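Local structure of lectin 2 (Agrocybe aegerita, 4TQJ) at residues Ile11-Arg16 with Phe341-Thr346; Asp20-Gly25 with Trp397-Asp402; Val29-Asn34 with Phe41-Asn46. The protein is a fungal lectin with a beta-propeller fold that specifically recognises N-acetylglucosamine at the non-reducing ends of sugar chains. The protein carries 1 engineered substitution. All coordinates share one frame; numbering follows the deposited sequence.

Contact 1: residues Ile11-Arg16 with Phe341-Thr346; sequences IPVASR and FVVDLT
Val13 and Val343 meet methyl against methyl, CG1 to CG1 at 4.0 Å, with the two side chains crossed at about a right angle. Val13 sends its CG1 across with chi1 176°, anti to its own backbone N. The other half of the contact is more polar and belongs to Asp344, whose CB sits 3.5 Å from the carbonyl O of Ser15 and whose OD2 lies 3.3 Å from CA of Arg16. The side chains of Asp344 and Arg16 run side by side and point the same way, yet they form no salt bridge: NE of Arg16 stays 6.1 Å from OD2 of Asp344. Instead the guanidinium of Arg16 reaches the second subunit, where NH2 bonds to the carbonyl O of Asn91. OD2 of Asp344 takes the backbone N-H groups of Gly17 and Gly349. Its OD1 accepts from N of Thr346 (3.2 Å), which comes in from above the carboxylate plane and makes an Asx turn. Asp348 OD1 and Asp352 OD2 lie close to Asp344 OD1, and such crowding of like charges would tend to raise the pKa of one of these groups. No direct hydrogen bond joins the backbones; two waters both donate to Ala14 O, one donating also to Asp344 O and the other accepting from Asp344 N at 2.8 Å. The contact thus ties the loop between strands 4-5 and 20-25 to strand 339-343 and the turn after it; the strand pairs with strand 352-356 and packs through Val342 on strand 285-288, while Phe341 and Ile11 both rest on strand 395-399.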
loop_
_atom_site.group_PDB
_atom_site.type_symbol
_atom_site.label_atom_id
_atom_site.label_comp_id
_atom_site.label_asym_id
_atom_site.label_seq_id
_atom_site.Cartn_x
_atom_site.Cartn_y
_atom_site.Cartn_z
ATOM N N ILE A 11 15.902 -2.544 9.064
ATOM C CA ILE A 11 14.637 -2.054 8.512
ATOM C C ILE A 11 13.469 -2.882 9.033
ATOM O O ILE A 11 13.308 -4.049 8.651
ATOM C CB ILE A 11 14.615 -2.141 6.973
ATOM C CG1 ILE A 11 15.779 -1.356 6.370
ATOM C CG2 ILE A 11 13.287 -1.616 6.438
ATOM C CD1 ILE A 11 15.929 -1.544 4.885
ATOM N N PRO A 12 12.656 -2.290 9.912
ATOM C CA PRO A 12 11.489 -2.999 10.441
ATOM C C PRO A 12 10.510 -3.290 9.309
ATOM O O PRO A 12 10.335 -2.459 8.419
ATOM C CB PRO A 12 10.876 -1.991 11.423
ATOM C CG PRO A 12 11.956 -1.018 11.709
ATOM C CD PRO A 12 12.734 -0.913 10.427
ATOM N N VAL A 13 9.920 -4.477 9.334
ATOM C CA VAL A 13 8.926 -4.870 8.364
ATOM C C VAL A 13 7.671 -5.203 9.159
ATOM O O VAL A 13 7.745 -5.853 10.200
ATOM C CB VAL A 13 9.391 -6.099 7.568
ATOM C CG1 VAL A 13 8.296 -6.566 6.631
ATOM C CG2 VAL A 13 10.688 -5.788 6.800
ATOM N N ALA A 14 6.520 -4.745 8.688
ATOM C CA ALA A 14 5.285 -4.941 9.441
ATOM C C ALA A 14 4.984 -6.441 9.575
ATOM O O ALA A 14 5.156 -7.199 8.616
ATOM C CB ALA A 14 4.149 -4.225 8.759
ATOM N N SER A 15 4.564 -6.864 10.766
ATOM C CA SER A 15 4.216 -8.260 11.008
ATOM C C SER A 15 2.950 -8.673 10.246
ATOM O O SER A 15 2.731 -9.851 9.962
ATOM C CB SER A 15 4.071 -8.538 12.509
ATOM O OG SER A 15 2.797 -8.155 12.997
ATOM N N ARG A 16 2.127 -7.691 9.900
ATOM C CA ARG A 16 0.930 -7.942 9.110
ATOM C C ARG A 16 0.948 -6.953 7.955
ATOM O O ARG A 16 0.814 -5.754 8.164
ATOM C CB ARG A 16 -0.324 -7.770 9.973
ATOM C CG ARG A 16 -1.623 -8.188 9.285
ATOM C CD ARG A 16 -2.841 -8.136 10.220
ATOM N NE ARG A 16 -4.063 -8.267 9.434
ATOM C CZ ARG A 16 -4.795 -9.372 9.350
ATOM N NH1 ARG A 16 -4.454 -10.448 10.050
ATOM N NH2 ARG A 16 -5.874 -9.395 8.570
ATOM N N PHE A 341 14.366 -14.653 3.712
ATOM C CA PHE A 341 13.586 -13.749 4.546
ATOM C C PHE A 341 12.365 -14.461 5.101
ATOM O O PHE A 341 11.805 -15.370 4.474
ATOM C CB PHE A 341 13.114 -12.521 3.752
ATOM C CG PHE A 341 14.181 -11.887 2.893
ATOM C CD1 PHE A 341 14.867 -10.774 3.331
ATOM C CD2 PHE A 341 14.489 -12.409 1.638
ATOM C CE1 PHE A 341 15.845 -10.177 2.526
ATOM C CE2 PHE A 341 15.466 -11.823 0.840
ATOM C CZ PHE A 341 16.135 -10.698 1.284
ATOM N N VAL A 342 11.955 -14.034 6.283
ATOM C CA VAL A 342 10.738 -14.523 6.909
ATOM C C VAL A 342 9.876 -13.298 7.213
ATOM O O VAL A 342 10.120 -12.579 8.186
ATOM C CB VAL A 342 11.041 -15.321 8.187
ATOM C CG1 VAL A 342 9.760 -15.930 8.750
ATOM C CG2 VAL A 342 12.112 -16.408 7.910
ATOM N N VAL A 343 8.898 -13.045 6.344
ATOM C CA VAL A 343 8.072 -11.834 6.404
ATOM C C VAL A 343 6.674 -12.101 5.850
ATOM O O VAL A 343 6.496 -12.970 5.023
ATOM C CB VAL A 343 8.695 -10.659 5.587
ATOM C CG1 VAL A 343 10.000 -10.157 6.213
ATOM C CG2 VAL A 343 8.898 -11.049 4.139
ATOM N N ASP A 344 5.687 -11.332 6.292
ATOM C CA ASP A 344 4.340 -11.466 5.764
ATOM C C ASP A 344 4.301 -10.846 4.370
ATOM O O ASP A 344 4.627 -9.668 4.188
ATOM C CB ASP A 344 3.329 -10.775 6.689
ATOM C CG ASP A 344 1.890 -11.124 6.361
ATOM O OD1 ASP A 344 1.679 -12.124 5.635
ATOM O OD2 ASP A 344 0.970 -10.396 6.836
ATOM N N LEU A 345 3.930 -11.655 3.389
ATOM C CA LEU A 345 3.755 -11.184 2.021
ATOM C C LEU A 345 2.279 -11.061 1.658
ATOM O O LEU A 345 1.943 -10.561 0.574
ATOM C CB LEU A 345 4.413 -12.150 1.044
ATOM C CG LEU A 345 5.914 -12.322 1.173
ATOM C CD1 LEU A 345 6.390 -13.525 0.324
ATOM C CD2 LEU A 345 6.592 -11.032 0.760
ATOM N N THR A 346 1.400 -11.521 2.554
ATOM C CA THR A 346 0.001 -11.750 2.174
ATOM C C THR A 346 -1.063 -11.104 3.062
ATOM O O THR A 346 -2.248 -11.367 2.885
ATOM C CB THR A 346 -0.319 -13.256 2.117
ATOM O OG1 THR A 346 -0.361 -13.777 3.453
ATOM C CG2 THR A 346 0.720 -13.990 1.306
HETATM O O HOH W 1 4.572 -7.008 5.870
HETATM O O HOH W 2 6.503 -9.607 8.384
#

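Contact 2: residues Asp20-Gly25 with Trp397-Asp402; sequences DIVGFG and WMANLD
Asp20 OD2 is gripped by the backbone N of Leu401, 2.9 Å away and nearly in line with the C-O bond, and by two waters. One water also donates to OD2 of Asp402, whose OD1 is salt-bridged to Lys71 NZ; the other accepts from the backbone N of Asp402. The second oxygen, OD1 of Asp20, accepts from N of Asn34, so both carboxylate oxygens are engaged. Leu401 lies obliquely across this side chain, its CD1 3.6 Å from Asp20 CB, while its other methyl, CD2, touches Val22 CG2 at 3.9 Å. The backbones pair antiparallel: Asp20 with Ala399 and Val22 with Trp397 each exchange two hydrogen bonds, the shortest being Asp20 N to Ala399 O at 2.7 Å. This is the Velcro closure of a seven-bladed beta-propeller, in which the last strand of the chain, 395-399, becomes the innermost strand of the blade begun by 20-25. On the face shared by Ile21 and Met398, the sulphur SD packs on Ile21 CG1 at 3.8 Å. A bent chi3 (-58°) then turns CE of Met398 back over the strand, 3.3 Å from Asp20 O. On the face of Val22 and Trp397 the end of Phe24 meets the indole, CE2 to CD1 at 4.0 Å, each atom near the plane of the other's ring; NE1 of Trp397 bonds to Arg61 O in the next blade.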
loop_
_atom_site.group_PDB
_atom_site.type_symbol
_atom_site.label_atom_id
_atom_site.label_comp_id
_atom_site.label_asym_id
_atom_site.label_seq_id
_atom_site.Cartn_x
_atom_site.Cartn_y
_atom_site.Cartn_z
ATOM N N ASP A 20 7.386 -5.517 0.394
ATOM C CA ASP A 20 7.977 -5.310 -0.927
ATOM C C ASP A 20 9.470 -5.645 -0.939
ATOM O O ASP A 20 10.112 -5.660 0.099
ATOM C CB ASP A 20 7.803 -3.841 -1.357
ATOM C CG ASP A 20 6.373 -3.365 -1.249
ATOM O OD1 ASP A 20 5.530 -3.835 -2.033
ATOM O OD2 ASP A 20 6.089 -2.525 -0.366
ATOM N N ILE A 21 10.025 -5.899 -2.120
ATOM C CA ILE A 21 11.463 -6.140 -2.256
ATOM C C ILE A 21 12.131 -4.843 -2.649
ATOM O O ILE A 21 11.687 -4.180 -3.580
ATOM C CB ILE A 21 11.780 -7.133 -3.376
ATOM C CG1 ILE A 21 11.080 -8.469 -3.124
ATOM C CG2 ILE A 21 13.298 -7.338 -3.507
ATOM C CD1 ILE A 21 11.170 -9.397 -4.298
ATOM N N VAL A 22 13.186 -4.473 -1.940
ATOM C CA VAL A 22 13.988 -3.326 -2.350
ATOM C C VAL A 22 15.417 -3.810 -2.537
ATOM O O VAL A 22 16.038 -4.324 -1.602
ATOM C CB VAL A 22 13.898 -2.170 -1.341
ATOM C CG1 VAL A 22 14.896 -1.064 -1.674
ATOM C CG2 VAL A 22 12.470 -1.627 -1.288
ATOM N N GLY A 23 15.915 -3.693 -3.761
ATOM C CA GLY A 23 17.255 -4.132 -4.069
ATOM C C GLY A 23 18.152 -2.979 -4.469
ATOM O O GLY A 23 17.796 -2.181 -5.344
ATOM N N PHE A 24 19.306 -2.867 -3.823
ATOM C CA PHE A 24 20.341 -1.975 -4.318
ATOM C C PHE A 24 21.219 -2.793 -5.251
ATOM O O PHE A 24 22.188 -3.407 -4.823
ATOM C CB PHE A 24 21.153 -1.383 -3.172
ATOM C CG PHE A 24 20.354 -0.471 -2.288
ATOM C CD1 PHE A 24 20.318 0.900 -2.530
ATOM C CD2 PHE A 24 19.605 -0.988 -1.244
ATOM C CE1 PHE A 24 19.571 1.746 -1.718
ATOM C CE2 PHE A 24 18.857 -0.159 -0.429
ATOM C CZ PHE A 24 18.835 1.210 -0.664
ATOM N N GLY A 25 20.838 -2.831 -6.522
ATOM C CA GLY A 25 21.516 -3.663 -7.498
ATOM C C GLY A 25 22.764 -2.977 -8.018
ATOM O O GLY A 25 23.142 -1.904 -7.534
ATOM N N TRP A 397 16.725 -5.860 0.655
ATOM C CA TRP A 397 15.928 -5.842 1.859
ATOM C C TRP A 397 14.476 -6.130 1.488
ATOM O O TRP A 397 14.039 -5.849 0.364
ATOM C CB TRP A 397 15.950 -4.451 2.492
ATOM C CG TRP A 397 17.285 -3.863 2.894
ATOM C CD1 TRP A 397 17.834 -2.694 2.432
ATOM C CD2 TRP A 397 18.194 -4.363 3.886
ATOM N NE1 TRP A 397 19.028 -2.449 3.062
ATOM C CE2 TRP A 397 19.274 -3.456 3.958
ATOM C CE3 TRP A 397 18.203 -5.492 4.716
ATOM C CZ2 TRP A 397 20.351 -3.648 4.819
ATOM C CZ3 TRP A 397 19.273 -5.683 5.568
ATOM C CH2 TRP A 397 20.334 -4.767 5.612
ATOM N N MET A 398 13.723 -6.668 2.436
ATOM C CA MET A 398 12.273 -6.566 2.378
ATOM C C MET A 398 11.892 -5.293 3.137
ATOM O O MET A 398 12.543 -4.946 4.120
ATOM C CB MET A 398 11.600 -7.791 3.004
ATOM C CG MET A 398 11.999 -9.122 2.362
ATOM S SD MET A 398 11.646 -9.224 0.587
ATOM C CE MET A 398 9.878 -8.934 0.540
ATOM N N ALA A 399 10.858 -4.594 2.669
ATOM C CA ALA A 399 10.363 -3.387 3.332
ATOM C C ALA A 399 8.927 -3.103 2.904
ATOM O O ALA A 399 8.513 -3.509 1.831
ATOM C CB ALA A 399 11.249 -2.194 3.003
ATOM N N ASN A 400 8.161 -2.426 3.754
ATOM C CA ASN A 400 6.825 -1.989 3.365
ATOM C C ASN A 400 6.905 -0.570 2.814
ATOM O O ASN A 400 6.989 0.411 3.558
ATOM C CB ASN A 400 5.845 -2.073 4.535
ATOM C CG ASN A 400 5.860 -3.442 5.209
ATOM O OD1 ASN A 400 6.637 -3.680 6.130
ATOM N ND2 ASN A 400 5.000 -4.339 4.751
ATOM N N LEU A 401 6.914 -0.467 1.496
ATOM C CA LEU A 401 7.019 0.832 0.856
ATOM C C LEU A 401 5.867 1.736 1.258
ATOM O O LEU A 401 6.041 2.934 1.417
ATOM C CB LEU A 401 7.077 0.654 -0.653
ATOM C CG LEU A 401 8.398 -0.016 -1.020
ATOM C CD1 LEU A 401 8.418 -0.422 -2.471
ATOM C CD2 LEU A 401 9.533 0.945 -0.707
ATOM N N ASP A 402 4.694 1.142 1.435
ATOM C CA ASP A 402 3.531 1.859 1.938
ATOM C C ASP A 402 3.276 1.498 3.406
ATOM O O ASP A 402 2.551 0.553 3.706
ATOM C CB ASP A 402 2.311 1.529 1.076
ATOM C CG ASP A 402 2.369 2.189 -0.296
ATOM O OD1 ASP A 402 2.607 3.419 -0.359
ATOM O OD2 ASP A 402 2.182 1.480 -1.312
HETATM O O HOH W 3 3.907 -0.611 -1.880
HETATM O O HOH W 4 3.970 -1.518 0.357
#

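Contact 3: residues Val29-Asn34 with Phe41-Asn46; sequences VVIGRN and FLAVKN
Ile31 turns CG1 anti to its carbonyl carbon (chi1 -56°), which sets that atom against Ala43 CB at 3.8 Å. Leu42, on the other face, has CG anti to the backbone N and then a chi2 of 58° that folds CD1 inward, 3.6 Å from Val29 O. The same oxygen accepts from Ala43 N at 2.9 Å, with the donor nearly in line with C=O although the N-H itself is bent (145°), while Val29 N donates to Val44 O. Val29 therefore faces two residues at once, a beta bulge that lets Ala43 and Val44 both turn toward the face of Val29 and Ile31; there Val29 CG2 touches Val44 CB at 4.1 Å. These strands, 28-32 and 41-44, form the outer hairpin of a propeller blade, with 41-44 at its rim. Beyond the bulge the pairing is regular, Ile31 and Phe41 exchanging two 2.8 Å backbone bonds, Ile31 N to Phe41 O and Phe41 N to Ile31 O. CB of Phe41 lies 3.6 Å from Ile31 O, and from there the side chain leads away to pack on Arg16 of the second subunit. Asn34 also reaches across, its OD1 accepting from N of Val36 of the second subunit.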
loop_
_atom_site.group_PDB
_atom_site.type_symbol
_atom_site.label_atom_id
_atom_site.label_comp_id
_atom_site.label_asym_id
_atom_site.label_seq_id
_atom_site.Cartn_x
_atom_site.Cartn_y
_atom_site.Cartn_z
ATOM N N VAL A 29 18.812 1.268 -7.806
ATOM C CA VAL A 29 17.791 0.733 -6.919
ATOM C C VAL A 29 16.673 0.065 -7.715
ATOM O O VAL A 29 16.010 0.698 -8.538
ATOM C CB VAL A 29 17.203 1.862 -6.061
ATOM C CG1 VAL A 29 16.228 1.311 -5.018
ATOM C CG2 VAL A 29 18.324 2.652 -5.400
ATOM N N VAL A 30 16.478 -1.227 -7.476
ATOM C CA VAL A 30 15.432 -1.981 -8.145
ATOM C C VAL A 30 14.303 -2.268 -7.165
ATOM O O VAL A 30 14.538 -2.835 -6.104
ATOM C CB VAL A 30 15.972 -3.307 -8.687
ATOM C CG1 VAL A 30 14.924 -3.983 -9.535
ATOM C CG2 VAL A 30 17.245 -3.055 -9.490
ATOM N N ILE A 31 13.090 -1.835 -7.497
ATOM C CA ILE A 31 11.944 -2.076 -6.638
ATOM C C ILE A 31 11.132 -3.243 -7.161
ATOM O O ILE A 31 10.764 -3.274 -8.336
ATOM C CB ILE A 31 11.013 -0.843 -6.545
ATOM C CG1 ILE A 31 11.786 0.383 -6.075
ATOM C CG2 ILE A 31 9.852 -1.122 -5.597
ATOM C CD1 ILE A 31 12.378 0.256 -4.665
ATOM N N GLY A 32 10.867 -4.204 -6.284
ATOM C CA GLY A 32 9.957 -5.294 -6.579
ATOM C C GLY A 32 8.693 -5.148 -5.749
ATOM O O GLY A 32 8.529 -5.815 -4.722
ATOM N N ARG A 33 7.787 -4.279 -6.192
ATOM C CA ARG A 33 6.548 -4.051 -5.443
ATOM C C ARG A 33 5.663 -5.306 -5.374
ATOM O O ARG A 33 5.261 -5.858 -6.401
ATOM C CB ARG A 33 5.771 -2.873 -6.035
ATOM C CG ARG A 33 4.878 -2.137 -5.033
ATOM C CD ARG A 33 3.512 -2.803 -4.867
ATOM N NE ARG A 33 2.554 -1.908 -4.217
ATOM C CZ ARG A 33 1.272 -2.201 -4.021
ATOM N NH1 ARG A 33 0.790 -3.377 -4.410
ATOM N NH2 ARG A 33 0.471 -1.323 -3.428
ATOM N N ASN A 34 5.358 -5.737 -4.154
ATOM C CA ASN A 34 4.461 -6.870 -3.917
ATOM C C ASN A 34 3.125 -6.626 -4.636
ATOM O O ASN A 34 2.312 -5.819 -4.182
ATOM C CB ASN A 34 4.257 -7.022 -2.404
ATOM C CG ASN A 34 3.550 -8.303 -2.018
ATOM O OD1 ASN A 34 2.662 -8.771 -2.720
ATOM N ND2 ASN A 34 3.925 -8.862 -0.859
ATOM N N PHE A 41 11.588 -2.925 -10.995
ATOM C CA PHE A 41 11.499 -1.587 -11.557
ATOM C C PHE A 41 12.730 -0.776 -11.170
ATOM O O PHE A 41 12.963 -0.505 -9.993
ATOM C CB PHE A 41 10.220 -0.907 -11.060
ATOM C CG PHE A 41 10.087 0.527 -11.473
ATOM C CD1 PHE A 41 9.861 1.515 -10.522
ATOM C CD2 PHE A 41 10.169 0.893 -12.810
ATOM C CE1 PHE A 41 9.723 2.847 -10.899
ATOM C CE2 PHE A 41 10.042 2.225 -13.196
ATOM C CZ PHE A 41 9.822 3.199 -12.241
ATOM N N LEU A 42 13.530 -0.389 -12.159
ATOM C CA LEU A 42 14.702 0.434 -11.882
ATOM C C LEU A 42 14.275 1.849 -11.504
ATOM O O LEU A 42 14.082 2.695 -12.375
ATOM C CB LEU A 42 15.640 0.464 -13.081
ATOM C CG LEU A 42 16.945 1.239 -12.889
ATOM C CD1 LEU A 42 17.734 0.669 -11.721
ATOM C CD2 LEU A 42 17.785 1.209 -14.166
ATOM N N ALA A 43 14.136 2.103 -10.204
ATOM C CA ALA A 43 13.548 3.356 -9.735
ATOM C C ALA A 43 14.516 4.544 -9.630
ATOM O O ALA A 43 14.090 5.691 -9.763
ATOM C CB ALA A 43 12.816 3.138 -8.404
ATOM N N VAL A 44 15.800 4.268 -9.388
ATOM C CA VAL A 44 16.806 5.315 -9.201
ATOM C C VAL A 44 18.174 4.847 -9.671
ATOM O O VAL A 44 18.689 3.829 -9.187
ATOM C CB VAL A 44 16.949 5.710 -7.708
ATOM C CG1 VAL A 44 18.067 6.732 -7.530
ATOM C CG2 VAL A 44 15.642 6.247 -7.170
ATOM N N LYS A 45 18.763 5.585 -10.609
ATOM C CA LYS A 45 20.090 5.263 -11.123
ATOM C C LYS A 45 21.162 5.853 -10.224
ATOM O O LYS A 45 21.857 6.806 -10.591
ATOM C CB LYS A 45 20.259 5.768 -12.560
ATOM C CG LYS A 45 19.467 4.960 -13.584
ATOM C CD LYS A 45 19.513 5.590 -14.972
ATOM C CE LYS A 45 18.945 4.646 -16.030
ATOM N NZ LYS A 45 17.574 4.168 -15.700
ATOM N N ASN A 46 21.281 5.283 -9.034
ATOM C CA ASN A 46 22.226 5.751 -8.047
ATOM C C ASN A 46 22.222 4.751 -6.884
ATOM O O ASN A 46 21.554 3.728 -6.966
ATOM C CB ASN A 46 21.842 7.160 -7.588
ATOM C CG ASN A 46 23.048 7.987 -7.164
ATOM O OD1 ASN A 46 23.936 7.499 -6.468
ATOM N ND2 ASN A 46 23.086 9.249 -7.592
#

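Overall arrangement
Contacts 2 and 3 share one blade, their centres about 8 Å apart: strand 20-25 bonds to 28-32 on its other edge, with Gly23 O to Val30 N at 2.7 Å, so the four strands run from the inner 395-399 to the outer 41-44. Contact 1 lies about 11 Å from contact 2, centre to centre, and brings in the inner strand of the preceding blade. Ala14 N and Asn400 OD1, 2.8 Å apart, join the two. The centres of contacts 1 and 3 are about 19 Å apart, yet Asn34 ND2 still reaches Leu345 O at 3.0 Å. Contacts 1 and 3 also both touch the second subunit, whereas contact 2 seals the ring.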